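Putative enoyl-CoA hydratase/isomerase (Acinetobacter baumannii, PDB 3FDU) probably catalyses the hydration or isomerisation of enoyl-CoA thioesters, as crotonase-superfamily enzymes do. Local coordinates at residues L16-N21 and R51-R56; W36-L41 and P88-K93; E43-K48 and L98-I103; A105-A110 and E186-T191. The protein carries 4 engineered substitutions. All coordinates share one frame; numbering follows the deposited sequence.

Contact 1 of 4, residues L16-N21 and R51-R56; sequences LTLAIN and RVVVLR. Engineered in segment 51-56: Val53 (natural residue Ile).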
loop_
_atom_site.group_PDB
_atom_site.type_symbol
_atom_site.label_atom_id
_atom_site.label_comp_id
_atom_site.label_asym_id
_atom_site.label_seq_id
_atom_site.Cartn_x
_atom_site.Cartn_y
_atom_site.Cartn_z
ATOM N N LEU A 16 6.439 -11.878 26.919
ATOM C CA LEU A 16 7.640 -11.146 27.319
ATOM C C LEU A 16 7.398 -9.655 27.087
ATOM O O LEU A 16 7.124 -9.244 25.948
ATOM C CB LEU A 16 8.847 -11.617 26.516
ATOM C CG LEU A 16 10.040 -10.651 26.638
ATOM C CD1 LEU A 16 10.522 -10.456 28.083
ATOM C CD2 LEU A 16 11.258 -11.107 25.750
ATOM N N THR A 17 7.425 -8.847 28.146
ATOM C CA THR A 17 7.194 -7.405 27.982
ATOM C C THR A 17 8.538 -6.740 28.144
ATOM O O THR A 17 9.210 -6.918 29.181
ATOM C CB THR A 17 6.151 -6.800 28.998
ATOM O OG1 THR A 17 4.892 -7.475 28.883
ATOM C CG2 THR A 17 5.898 -5.274 28.749
ATOM N N LEU A 18 8.968 -6.031 27.101
ATOM C CA LEU A 18 10.224 -5.278 27.141
ATOM C C LEU A 18 9.874 -3.799 27.247
ATOM O O LEU A 18 9.229 -3.224 26.368
ATOM C CB LEU A 18 11.081 -5.536 25.898
ATOM C CG LEU A 18 11.660 -6.971 25.797
ATOM C CD1 LEU A 18 12.377 -7.214 24.494
ATOM C CD2 LEU A 18 12.610 -7.189 26.970
ATOM N N ALA A 19 10.297 -3.160 28.324
ATOM C CA ALA A 19 9.899 -1.784 28.491
ATOM C C ALA A 19 11.094 -0.865 28.627
ATOM O O ALA A 19 11.914 -1.017 29.547
ATOM C CB ALA A 19 8.932 -1.648 29.709
ATOM N N ILE A 20 11.184 0.085 27.697
ATOM C CA ILE A 20 12.241 1.092 27.708
ATOM C C ILE A 20 11.979 2.047 28.872
ATOM O O ILE A 20 10.869 2.604 29.032
ATOM C CB ILE A 20 12.333 1.830 26.336
ATOM C CG1 ILE A 20 12.491 0.767 25.188
ATOM C CG2 ILE A 20 13.489 2.742 26.302
ATOM C CD1 ILE A 20 12.419 1.361 23.744
ATOM N N ASN A 21 13.021 2.262 29.668
ATOM C CA ASN A 21 12.858 3.012 30.905
ATOM C C ASN A 21 14.020 3.996 31.085
ATOM O O ASN A 21 14.944 3.758 31.883
ATOM C CB ASN A 21 12.836 2.007 32.066
ATOM C CG ASN A 21 12.378 2.622 33.368
ATOM O OD1 ASN A 21 11.891 3.754 33.420
ATOM N ND2 ASN A 21 12.556 1.872 34.440
ATOM N N ARG A 51 6.265 -16.834 24.034
ATOM C CA ARG A 51 5.459 -17.025 22.824
ATOM C C ARG A 51 5.177 -15.707 22.064
ATOM O O ARG A 51 5.061 -15.712 20.824
ATOM C CB ARG A 51 4.125 -17.705 23.207
ATOM C CG ARG A 51 4.358 -19.194 23.644
ATOM C CD ARG A 51 3.160 -19.720 24.442
ATOM N NE ARG A 51 2.066 -19.851 23.503
ATOM C CZ ARG A 51 1.719 -20.979 22.905
ATOM N NH1 ARG A 51 2.318 -22.135 23.224
ATOM N NH2 ARG A 51 0.728 -20.951 22.030
ATOM N N VAL A 52 5.034 -14.602 22.824
ATOM C CA VAL A 52 4.774 -13.236 22.247
ATOM C C VAL A 52 5.653 -12.172 22.902
ATOM O O VAL A 52 5.903 -12.203 24.111
ATOM C CB VAL A 52 3.327 -12.845 22.400
ATOM C CG1 VAL A 52 3.031 -11.401 21.827
ATOM C CG2 VAL A 52 2.373 -13.944 21.765
ATOM N N VAL A 53 6.168 -11.244 22.095
ATOM C CA VAL A 53 6.910 -10.131 22.647
ATOM C C VAL A 53 6.118 -8.809 22.548
ATOM O O VAL A 53 5.525 -8.466 21.483
ATOM C CB VAL A 53 8.309 -9.965 21.960
ATOM C CG1 VAL A 53 9.097 -8.780 22.615
ATOM C CG2 VAL A 53 9.121 -11.281 22.065
ATOM N N VAL A 54 6.125 -8.052 23.635
ATOM C CA VAL A 54 5.541 -6.707 23.615
ATOM C C VAL A 54 6.691 -5.794 23.933
ATOM O O VAL A 54 7.380 -6.000 24.940
ATOM C CB VAL A 54 4.466 -6.502 24.702
ATOM C CG1 VAL A 54 4.021 -5.015 24.773
ATOM C CG2 VAL A 54 3.205 -7.402 24.438
ATOM N N LEU A 55 6.882 -4.780 23.099
ATOM C CA LEU A 55 7.891 -3.730 23.299
ATOM C C LEU A 55 7.168 -2.393 23.427
ATOM O O LEU A 55 6.336 -2.068 22.583
ATOM C CB LEU A 55 8.812 -3.671 22.065
ATOM C CG LEU A 55 9.861 -2.550 21.993
ATOM C CD1 LEU A 55 10.887 -2.752 23.053
ATOM C CD2 LEU A 55 10.532 -2.596 20.607
ATOM N N ARG A 56 7.491 -1.621 24.471
ATOM C CA ARG A 56 6.887 -0.327 24.660
ATOM C C ARG A 56 7.770 0.494 25.565
ATOM O O ARG A 56 8.796 0.014 26.029
ATOM C CB ARG A 56 5.517 -0.468 25.323
ATOM C CG ARG A 56 5.562 -1.284 26.625
ATOM C CD ARG A 56 4.157 -1.280 27.223
ATOM N NE ARG A 56 3.977 -2.126 28.391
ATOM C CZ ARG A 56 4.313 -1.781 29.624
ATOM N NH1 ARG A 56 4.934 -0.633 29.831
ATOM N NH2 ARG A 56 4.054 -2.598 30.640
#

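Contact 2 of 4, residues W36-L41 and P88-K93; sequences WIAKAL and PFVLLK. With SO4 (sulfate ion), chain G.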
loop_
_atom_site.group_PDB
_atom_site.type_symbol
_atom_site.label_atom_id
_atom_site.label_comp_id
_atom_site.label_asym_id
_atom_site.label_seq_id
_atom_site.Cartn_x
_atom_site.Cartn_y
_atom_site.Cartn_z
ATOM N N TRP A 36 21.389 -3.798 23.486
ATOM C CA TRP A 36 20.733 -4.550 24.556
ATOM C C TRP A 36 19.316 -4.914 24.126
ATOM O O TRP A 36 18.853 -6.018 24.400
ATOM C CB TRP A 36 20.655 -3.737 25.856
ATOM C CG TRP A 36 22.018 -3.395 26.382
ATOM C CD1 TRP A 36 23.178 -4.062 26.127
ATOM C CD2 TRP A 36 22.369 -2.265 27.213
ATOM N NE1 TRP A 36 24.233 -3.426 26.761
ATOM C CE2 TRP A 36 23.760 -2.337 27.448
ATOM C CE3 TRP A 36 21.638 -1.235 27.804
ATOM C CZ2 TRP A 36 24.446 -1.380 28.230
ATOM C CZ3 TRP A 36 22.302 -0.296 28.599
ATOM C CH2 TRP A 36 23.704 -0.379 28.799
ATOM N N ILE A 37 18.603 -3.966 23.505
ATOM C CA ILE A 37 17.255 -4.323 23.026
ATOM C C ILE A 37 17.332 -5.434 21.944
ATOM O O ILE A 37 16.522 -6.388 21.940
ATOM C CB ILE A 37 16.465 -3.117 22.510
ATOM C CG1 ILE A 37 16.306 -2.029 23.632
ATOM C CG2 ILE A 37 15.054 -3.585 22.093
ATOM C CD1 ILE A 37 15.827 -0.622 23.045
ATOM N N ALA A 38 18.271 -5.287 21.006
ATOM C CA ALA A 38 18.468 -6.307 19.949
ATOM C C ALA A 38 18.757 -7.670 20.532
ATOM O O ALA A 38 18.188 -8.672 20.088
ATOM C CB ALA A 38 19.608 -5.887 18.996
ATOM N N LYS A 39 19.633 -7.732 21.546
ATOM C CA LYS A 39 19.952 -9.033 22.125
ATOM C C LYS A 39 18.779 -9.668 22.805
ATOM O O LYS A 39 18.615 -10.903 22.728
ATOM C CB LYS A 39 21.119 -8.985 23.120
ATOM C CG LYS A 39 22.281 -8.138 22.651
ATOM C CD LYS A 39 22.770 -8.502 21.258
ATOM C CE LYS A 39 23.671 -7.399 20.711
ATOM N NZ LYS A 39 22.871 -6.556 19.814
ATOM N N ALA A 40 17.992 -8.856 23.522
ATOM C CA ALA A 40 16.774 -9.368 24.167
ATOM C C ALA A 40 15.758 -9.977 23.189
ATOM O O ALA A 40 15.090 -10.985 23.509
ATOM C CB ALA A 40 16.076 -8.259 25.024
ATOM N N LEU A 41 15.577 -9.329 22.043
ATOM C CA LEU A 41 14.744 -9.898 20.970
ATOM C C LEU A 41 15.316 -11.252 20.462
ATOM O O LEU A 41 14.583 -12.200 20.250
ATOM C CB LEU A 41 14.683 -8.922 19.794
ATOM C CG LEU A 41 13.900 -7.632 20.191
ATOM C CD1 LEU A 41 13.934 -6.552 19.113
ATOM C CD2 LEU A 41 12.470 -7.989 20.512
ATOM N N PRO A 88 21.734 1.040 15.652
ATOM C CA PRO A 88 20.294 1.067 15.280
ATOM C C PRO A 88 19.934 0.046 14.188
ATOM O O PRO A 88 18.853 -0.477 14.219
ATOM C CB PRO A 88 20.075 2.468 14.699
ATOM C CG PRO A 88 21.295 3.292 15.060
ATOM C CD PRO A 88 22.406 2.339 15.438
ATOM N N PHE A 89 20.793 -0.180 13.195
ATOM C CA PHE A 89 20.475 -1.213 12.167
ATOM C C PHE A 89 20.464 -2.630 12.723
ATOM O O PHE A 89 19.692 -3.498 12.257
ATOM C CB PHE A 89 21.427 -1.069 10.988
ATOM C CG PHE A 89 21.510 0.334 10.487
ATOM C CD1 PHE A 89 20.511 0.844 9.708
ATOM C CD2 PHE A 89 22.588 1.152 10.820
ATOM C CE1 PHE A 89 20.577 2.163 9.236
ATOM C CE2 PHE A 89 22.649 2.459 10.385
ATOM C CZ PHE A 89 21.618 2.984 9.609
ATOM N N VAL A 90 21.303 -2.877 13.726
ATOM C CA VAL A 90 21.319 -4.184 14.430
ATOM C C VAL A 90 19.949 -4.446 15.122
ATOM O O VAL A 90 19.357 -5.518 14.984
ATOM C CB VAL A 90 22.480 -4.289 15.485
ATOM C CG1 VAL A 90 22.355 -5.623 16.366
ATOM C CG2 VAL A 90 23.869 -4.275 14.771
ATOM N N LEU A 91 19.432 -3.442 15.825
ATOM C CA LEU A 91 18.094 -3.520 16.449
ATOM C C LEU A 91 17.027 -3.742 15.379
ATOM O O LEU A 91 16.171 -4.649 15.524
ATOM C CB LEU A 91 17.787 -2.251 17.269
ATOM C CG LEU A 91 16.337 -2.116 17.787
ATOM C CD1 LEU A 91 15.986 -3.347 18.589
ATOM C CD2 LEU A 91 16.206 -0.825 18.662
ATOM N N LEU A 92 17.042 -2.912 14.327
ATOM C CA LEU A 92 16.011 -3.048 13.314
ATOM C C LEU A 92 16.011 -4.417 12.656
ATOM O O LEU A 92 14.947 -4.968 12.402
ATOM C CB LEU A 92 16.086 -1.940 12.257
ATOM C CG LEU A 92 15.678 -0.525 12.745
ATOM C CD1 LEU A 92 16.431 0.595 11.954
ATOM C CD2 LEU A 92 14.191 -0.343 12.644
ATOM N N LYS A 93 17.200 -4.960 12.325
ATOM C CA LYS A 93 17.244 -6.342 11.810
ATOM C C LYS A 93 16.826 -7.416 12.823
ATOM O O LYS A 93 16.167 -8.408 12.450
ATOM C CB LYS A 93 18.636 -6.675 11.192
ATOM C CG LYS A 93 18.949 -5.811 9.944
ATOM C CD LYS A 93 20.354 -6.093 9.335
ATOM C CE LYS A 93 21.451 -5.573 10.256
ATOM N NZ LYS A 93 22.815 -5.768 9.614
HETATM S S SO4 G . 23.264 -9.536 9.804
HETATM O O1 SO4 G . 22.633 -9.846 8.511
HETATM O O2 SO4 G . 24.705 -9.723 9.720
HETATM O O3 SO4 G . 22.946 -8.177 10.241
HETATM O O4 SO4 G . 22.675 -10.406 10.826
#

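Contact 3 of 4, residues E43-K48 and L98-I103; sequences EADQNK and LSKPLI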
loop_
_atom_site.group_PDB
_atom_site.type_symbol
_atom_site.label_atom_id
_atom_site.label_comp_id
_atom_site.label_asym_id
_atom_site.label_seq_id
_atom_site.Cartn_x
_atom_site.Cartn_y
_atom_site.Cartn_z
ATOM N N GLU A 43 17.398 -13.342 22.042
ATOM C CA GLU A 43 17.180 -14.354 23.092
ATOM C C GLU A 43 15.707 -14.755 23.282
ATOM O O GLU A 43 15.399 -15.935 23.495
ATOM C CB GLU A 43 17.804 -13.891 24.414
ATOM C CG GLU A 43 19.351 -13.867 24.369
ATOM C CD GLU A 43 19.966 -13.021 25.505
ATOM O OE1 GLU A 43 19.208 -12.345 26.260
ATOM O OE2 GLU A 43 21.214 -13.011 25.615
ATOM N N ALA A 44 14.781 -13.789 23.230
ATOM C CA ALA A 44 13.367 -14.148 23.295
ATOM C C ALA A 44 12.995 -15.171 22.230
ATOM O O ALA A 44 12.181 -16.047 22.479
ATOM C CB ALA A 44 12.423 -12.877 23.162
ATOM N N ASP A 45 13.538 -15.038 21.038
ATOM C CA ASP A 45 13.123 -15.911 19.939
ATOM C C ASP A 45 13.609 -17.357 20.187
ATOM O O ASP A 45 13.031 -18.292 19.658
ATOM C CB ASP A 45 13.698 -15.421 18.615
ATOM C CG ASP A 45 12.818 -15.778 17.423
ATOM O OD1 ASP A 45 11.742 -16.379 17.642
ATOM O OD2 ASP A 45 13.202 -15.471 16.258
ATOM N N GLN A 46 14.679 -17.508 20.961
ATOM C CA GLN A 46 15.235 -18.833 21.344
ATOM C C GLN A 46 14.639 -19.389 22.649
ATOM O O GLN A 46 14.808 -20.593 23.003
ATOM C CB GLN A 46 16.763 -18.720 21.508
ATOM C CG GLN A 46 17.500 -18.249 20.257
ATOM C CD GLN A 46 17.141 -19.094 19.052
ATOM O OE1 GLN A 46 16.958 -20.307 19.169
ATOM N NE2 GLN A 46 17.019 -18.461 17.888
ATOM N N ASN A 47 13.964 -18.526 23.392
ATOM C CA ASN A 47 13.458 -18.906 24.714
ATOM C C ASN A 47 12.106 -19.602 24.589
ATOM O O ASN A 47 11.108 -18.996 24.195
ATOM C CB ASN A 47 13.406 -17.666 25.621
ATOM C CG ASN A 47 13.024 -17.985 27.069
ATOM O OD1 ASN A 47 12.429 -19.018 27.349
ATOM N ND2 ASN A 47 13.327 -17.068 27.984
ATOM N N LYS A 48 12.057 -20.884 24.949
ATOM C CA LYS A 48 10.855 -21.671 24.697
ATOM C C LYS A 48 9.714 -21.290 25.611
ATOM O O LYS A 48 8.593 -21.633 25.319
ATOM C CB LYS A 48 11.139 -23.187 24.780
ATOM N N LEU A 98 12.681 -11.525 14.235
ATOM C CA LEU A 98 11.909 -12.206 15.305
ATOM C C LEU A 98 10.799 -13.097 14.693
ATOM O O LEU A 98 9.972 -12.645 13.910
ATOM C CB LEU A 98 11.330 -11.178 16.275
ATOM C CG LEU A 98 10.550 -11.731 17.469
ATOM C CD1 LEU A 98 11.463 -12.537 18.385
ATOM C CD2 LEU A 98 9.893 -10.586 18.237
ATOM N N SER A 99 10.818 -14.382 15.003
ATOM C CA SER A 99 9.906 -15.307 14.313
ATOM C C SER A 99 8.547 -15.279 15.003
ATOM O O SER A 99 7.521 -15.731 14.462
ATOM C CB SER A 99 10.526 -16.755 14.353
ATOM O OG SER A 99 10.178 -17.353 15.608
ATOM N N LYS A 100 8.532 -14.751 16.226
ATOM C CA LYS A 100 7.331 -14.759 17.035
ATOM C C LYS A 100 6.594 -13.420 16.873
ATOM O O LYS A 100 7.198 -12.466 16.391
ATOM C CB LYS A 100 7.703 -14.964 18.520
ATOM C CG LYS A 100 8.365 -16.383 18.742
ATOM C CD LYS A 100 9.049 -16.552 20.147
ATOM C CE LYS A 100 9.631 -18.016 20.260
ATOM N NZ LYS A 100 10.230 -18.112 21.644
ATOM N N PRO A 101 5.312 -13.369 17.268
ATOM C CA PRO A 101 4.599 -12.102 17.035
ATOM C C PRO A 101 5.246 -10.986 17.898
ATOM O O PRO A 101 5.608 -11.231 19.072
ATOM C CB PRO A 101 3.173 -12.399 17.492
ATOM C CG PRO A 101 3.039 -14.008 17.342
ATOM C CD PRO A 101 4.436 -14.423 17.824
ATOM N N LEU A 102 5.407 -9.799 17.299
ATOM C CA LEU A 102 5.983 -8.595 17.961
ATOM C C LEU A 102 4.901 -7.510 18.001
ATOM O O LEU A 102 4.414 -7.071 16.940
ATOM C CB LEU A 102 7.203 -8.075 17.191
ATOM C CG LEU A 102 7.888 -6.805 17.767
ATOM C CD1 LEU A 102 8.354 -7.017 19.238
ATOM C CD2 LEU A 102 9.093 -6.417 16.906
ATOM N N ILE A 103 4.485 -7.111 19.210
ATOM C CA ILE A 103 3.508 -6.062 19.350
ATOM C C ILE A 103 4.207 -4.861 19.960
ATOM O O ILE A 103 5.020 -5.032 20.854
ATOM C CB ILE A 103 2.320 -6.482 20.262
ATOM C CG1 ILE A 103 1.649 -7.783 19.745
ATOM C CG2 ILE A 103 1.313 -5.329 20.465
ATOM C CD1 ILE A 103 0.625 -8.354 20.736
HETATM O O HOH W 1 11.389 -20.663 21.031
#

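Contact 4 of 4, residues A105-A110 and E186-T191; sequences AVKGVA and EDAYAT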
loop_
_atom_site.group_PDB
_atom_site.type_symbol
_atom_site.label_atom_id
_atom_site.label_comp_id
_atom_site.label_asym_id
_atom_site.label_seq_id
_atom_site.Cartn_x
_atom_site.Cartn_y
_atom_site.Cartn_z
ATOM N N ALA A 105 3.459 -0.917 21.652
ATOM C CA ALA A 105 2.425 -0.033 22.173
ATOM C C ALA A 105 3.018 1.367 22.342
ATOM O O ALA A 105 4.021 1.504 23.005
ATOM C CB ALA A 105 1.890 -0.562 23.569
ATOM N N VAL A 106 2.375 2.392 21.783
ATOM C CA VAL A 106 2.976 3.731 21.753
ATOM C C VAL A 106 2.149 4.732 22.581
ATOM O O VAL A 106 0.937 4.813 22.407
ATOM C CB VAL A 106 3.057 4.251 20.275
ATOM C CG1 VAL A 106 3.636 5.669 20.201
ATOM C CG2 VAL A 106 3.933 3.302 19.463
ATOM N N LYS A 107 2.815 5.461 23.468
ATOM C CA LYS A 107 2.277 6.656 24.143
ATOM C C LYS A 107 3.323 7.751 23.936
ATOM O O LYS A 107 4.525 7.456 23.802
ATOM C CB LYS A 107 2.151 6.437 25.662
ATOM C CG LYS A 107 1.019 5.536 26.115
ATOM C CD LYS A 107 0.959 5.436 27.644
ATOM C CE LYS A 107 -0.033 4.388 27.982
ATOM N NZ LYS A 107 -0.334 4.239 29.462
ATOM N N GLY A 108 2.869 8.995 23.882
ATOM C CA GLY A 108 3.766 10.125 23.800
ATOM C C GLY A 108 4.695 10.117 22.569
ATOM O O GLY A 108 4.298 9.719 21.475
ATOM N N VAL A 109 5.941 10.530 22.752
ATOM C CA VAL A 109 6.846 10.726 21.590
ATOM C C VAL A 109 7.292 9.384 20.995
ATOM O O VAL A 109 7.625 8.423 21.721
ATOM C CB VAL A 109 8.059 11.647 21.897
ATOM C CG1 VAL A 109 7.572 13.116 22.306
ATOM C CG2 VAL A 109 8.971 11.032 22.954
ATOM N N ALA A 110 7.324 9.343 19.667
ATOM C CA ALA A 110 7.855 8.188 18.942
ATOM C C ALA A 110 8.528 8.756 17.730
ATOM O O ALA A 110 7.860 9.037 16.728
ATOM C CB ALA A 110 6.716 7.292 18.516
ATOM N N GLU A 186 -8.005 3.441 24.277
ATOM C CA GLU A 186 -7.970 4.144 25.569
ATOM C C GLU A 186 -6.761 3.794 26.420
ATOM O O GLU A 186 -6.176 4.680 27.039
ATOM C CB GLU A 186 -9.284 3.850 26.372
ATOM N N ASP A 187 -6.384 2.507 26.487
ATOM C CA ASP A 187 -5.231 2.068 27.279
ATOM C C ASP A 187 -4.309 1.202 26.417
ATOM O O ASP A 187 -4.515 -0.013 26.285
ATOM C CB ASP A 187 -5.701 1.237 28.469
ATOM C CG ASP A 187 -4.578 0.831 29.397
ATOM O OD1 ASP A 187 -3.408 0.715 28.986
ATOM O OD2 ASP A 187 -4.867 0.643 30.591
ATOM N N ALA A 188 -3.306 1.841 25.830
ATOM C CA ALA A 188 -2.439 1.200 24.868
ATOM C C ALA A 188 -1.757 0.001 25.460
ATOM O O ALA A 188 -1.672 -1.052 24.789
ATOM C CB ALA A 188 -1.418 2.232 24.276
ATOM N N TYR A 189 -1.300 0.114 26.715
ATOM C CA TYR A 189 -0.576 -0.976 27.339
ATOM C C TYR A 189 -1.474 -2.155 27.748
ATOM O O TYR A 189 -1.066 -3.285 27.595
ATOM C CB TYR A 189 0.256 -0.519 28.545
ATOM C CG TYR A 189 1.262 0.592 28.206
ATOM C CD1 TYR A 189 1.564 0.908 26.867
ATOM C CD2 TYR A 189 1.948 1.267 29.221
ATOM C CE1 TYR A 189 2.529 1.897 26.518
ATOM C CE2 TYR A 189 2.911 2.282 28.908
ATOM C CZ TYR A 189 3.181 2.603 27.551
ATOM O OH TYR A 189 4.123 3.580 27.246
ATOM N N ALA A 190 -2.661 -1.899 28.295
ATOM C CA ALA A 190 -3.605 -3.005 28.577
ATOM C C ALA A 190 -4.018 -3.682 27.276
ATOM O O ALA A 190 -4.106 -4.899 27.220
ATOM C CB ALA A 190 -4.895 -2.494 29.352
ATOM N N THR A 191 -4.275 -2.909 26.220
ATOM C CA THR A 191 -4.683 -3.533 24.962
ATOM C C THR A 191 -3.569 -4.432 24.416
ATOM O O THR A 191 -3.816 -5.554 23.908
ATOM C CB THR A 191 -5.047 -2.494 23.873
ATOM O OG1 THR A 191 -6.218 -1.760 24.253
ATOM C CG2 THR A 191 -5.337 -3.201 22.541
HETATM O O HOH W 2 5.280 3.412 24.633
HETATM O O HOH W 3 -1.241 1.908 30.918
#

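Contact 1 of 4, residues L16-N21 and R51-R56
The guanidinium of Arg56 lies over the neighbouring strand, where Ala19 CB sits over one of its faces, 4.1 Å from Arg56 NH1, and Thr17 CG2 approaches obliquely, 3.7 Å from Arg56 NE. Arg56 CG stands between the backbone N and the carbonyl carbon (chi1 53°), and from there the chain runs extended to NE. Tyr189 adds a cation-pi contact from outside the two strands. Beneath this group the strands pair in parallel, in the staggered ladder expected of that geometry: Leu16 N donates to Val52 O, Val54 N to Leu16 O, Leu18 N to Val54 O at 2.7 Å, Arg56 N to Leu18 O and Ile20 N to Arg56 O. On the opposite face the two strands set Leu16, Leu18, Val53 and Leu55, all aliphatic. There Leu55 CD1 reaches Leu18 CB at 4.0 Å, and Leu18 CD1 meets CG1 of the engineered Val53 at 4.1 Å. The pairing closes a beta-alpha-beta crossover, strand 15-20, helix 31-46, strand 52-57. The helix packs on the aliphatic face through Ile37, Ala40 and Ala44, strand 7-12 runs antiparallel to 15-20, and strand 102-106 continues the sheet beyond 52-57.

Contact 2 of 4, residues W36-L41 and P88-K93
Leu91 CD1 takes two contacts from helix 31-46: Ile37 CG2 touches it at 3.6 Å and Leu41 CD1 at 3.8 Å. Ile37 and Leu41 lie one turn apart on that helix, and the methyl of Leu91 is shared between them. Its placement begins with CG anti to the backbone N (chi1 171°), since the bond from CA does not itself aim at the other helix. Beside this group Ala38 CB points toward the partner helix, 3.8 Å from Leu91 CA and equally close to Val90 CG1. The small alanine lets the backbones come near, with Ala38 CA 4.5 Å from Leu91 CA and the helix axes 8.4 Å apart, inclined by only 22°. At the border Lys39 starts away from the partner helix, but its bent chain brings NZ back to 3.6 Å from Val90 CG1, while the ammonium itself is hydrogen-bonded to Leu35 O.

Farther out, Ile37 and Leu41 also rest on Ile20 and Leu18 of strand 15-20, and Tyr34 and Leu35 touch helix 87-97 one turn earlier. Lys93 takes no part in the interface; its NZ forms a salt bridge with Asp226 and lies beside a sulfate ion, probably from the crystallisation liquor, at a distance too short to be trusted in detail.

No hydrogen bond links the two segments. The near-parallel helices are therefore joined here almost wholly by aliphatic contact, its closeness set by shape, and the one ammonium at the border spends its hydrogen bond on its own helix.

Contact 3 of 4, residues E43-K48 and L98-I103
Lys100 NZ is gripped by several carbonyl oxygens at the end of helix 31-46: it donates to Ala44 O at 3.0 Å, in the carbonyl plane, and weakly to Asp45 O, and it lies 2.8 Å from Asn47 O. A water accepts from the same ammonium and donates to Asp45 O, and Val50 O, just beyond the helix, is its strongest partner. Fully extended beyond CG, the lysine spans the distance from its own loop to this cluster of carbonyls. Because carbonyls in the last turn of a helix lack their full set of i+4 amide partners and carry the negative end of the helix dipole, a lysine ammonium there is probably stabilised in its charged form.

Near the lysine, Asp45 faces Ser99 with both carboxylate oxygens. Ser99 OG donates to OD1 of Asp45 at 2.7 Å, on the syn lone pair, whereas Ser99 N donates to OD2 of Asp45 at 2.9 Å from well above the carboxylate plane. Asp45 CG is anti to its backbone N (chi1 -151°), which places CG on the side of Ser99. Against the same side chain rests an apolar neighbour, Leu98 CD1, 3.6 Å from Asp45 CG.

The contact thus ties the last turn of helix 31-46 to the loop between helix 87-97 and strand 102-106. Ala44 and Leu98 both pack on the engineered Val53 of strand 52-57, beside which strand 102-106 runs, while Pro101 meets Phe165 of a second subunit.

Contact 4 of 4, residues A105-A110 and E186-T191
Lys107 lies across one face of the Tyr189 ring, its CE 3.6 Å from the ring centroid and almost on the ring normal, a CH-pi contact. Lys107 NZ sits farther off, 4.0 Å from the centroid of the Tyr189 ring, in a cation-pi interaction. An extended chain beyond CG lets CD, CE and NZ pass obliquely over the ring, with Lys107 CD 3.6 Å from Tyr189 CZ. The tight part continues at the rim, where Ala105 CB meets Tyr189 CD1 at 3.6 Å, near the ring plane. Ala105 CB also faces Ala188 CB, so two small residues let strand and helix approach.

The looser margins carry water. One water donates to both Ala105 O and Tyr189 OH, tying the hydroxyl to the strand, and that hydroxyl is also hydrogen-bonded to Glu59 O. A second water accepts from Lys107 NZ at 2.9 Å and donates to Asp187 OD1, linking charges whose closest atoms, Lys107 NZ and Asp187 OD1, stand 4.7 Å apart. Asp187 is the N-cap of helix 188-200, its OD1 accepting from Ala190 N at 2.8 Å.

The ring that also meets Arg56 thus takes a second cation in Lys107. The end of strand 102-106 is held to the start of the helix by a cation and its methylenes over an aromatic face, while the lysine and the capping aspartate communicate through water.

Contacts 1, 2 and 4 are buried, contact 3 only partly. The centres of contacts 1 and 2 lie about 12 and 9 Å from the centre of the chain, those of contacts 3 and 4 about 16 and 14 Å. Helix 31-46 recurs: its middle packs in contact 2 and its C-terminal end in contact 3, while it also connects the two strands of contact 1. Strand 102-106 serves contacts 3 and 4 at its opposite ends, and pairs with strand 52-57 of contact 1. Chemistry follows position: a backbone ladder within the sheet, mainly aliphatic contact between helices, polar gripping at a helix end, and cation-pi and CH-pi contact with water bridges where strand meets helix.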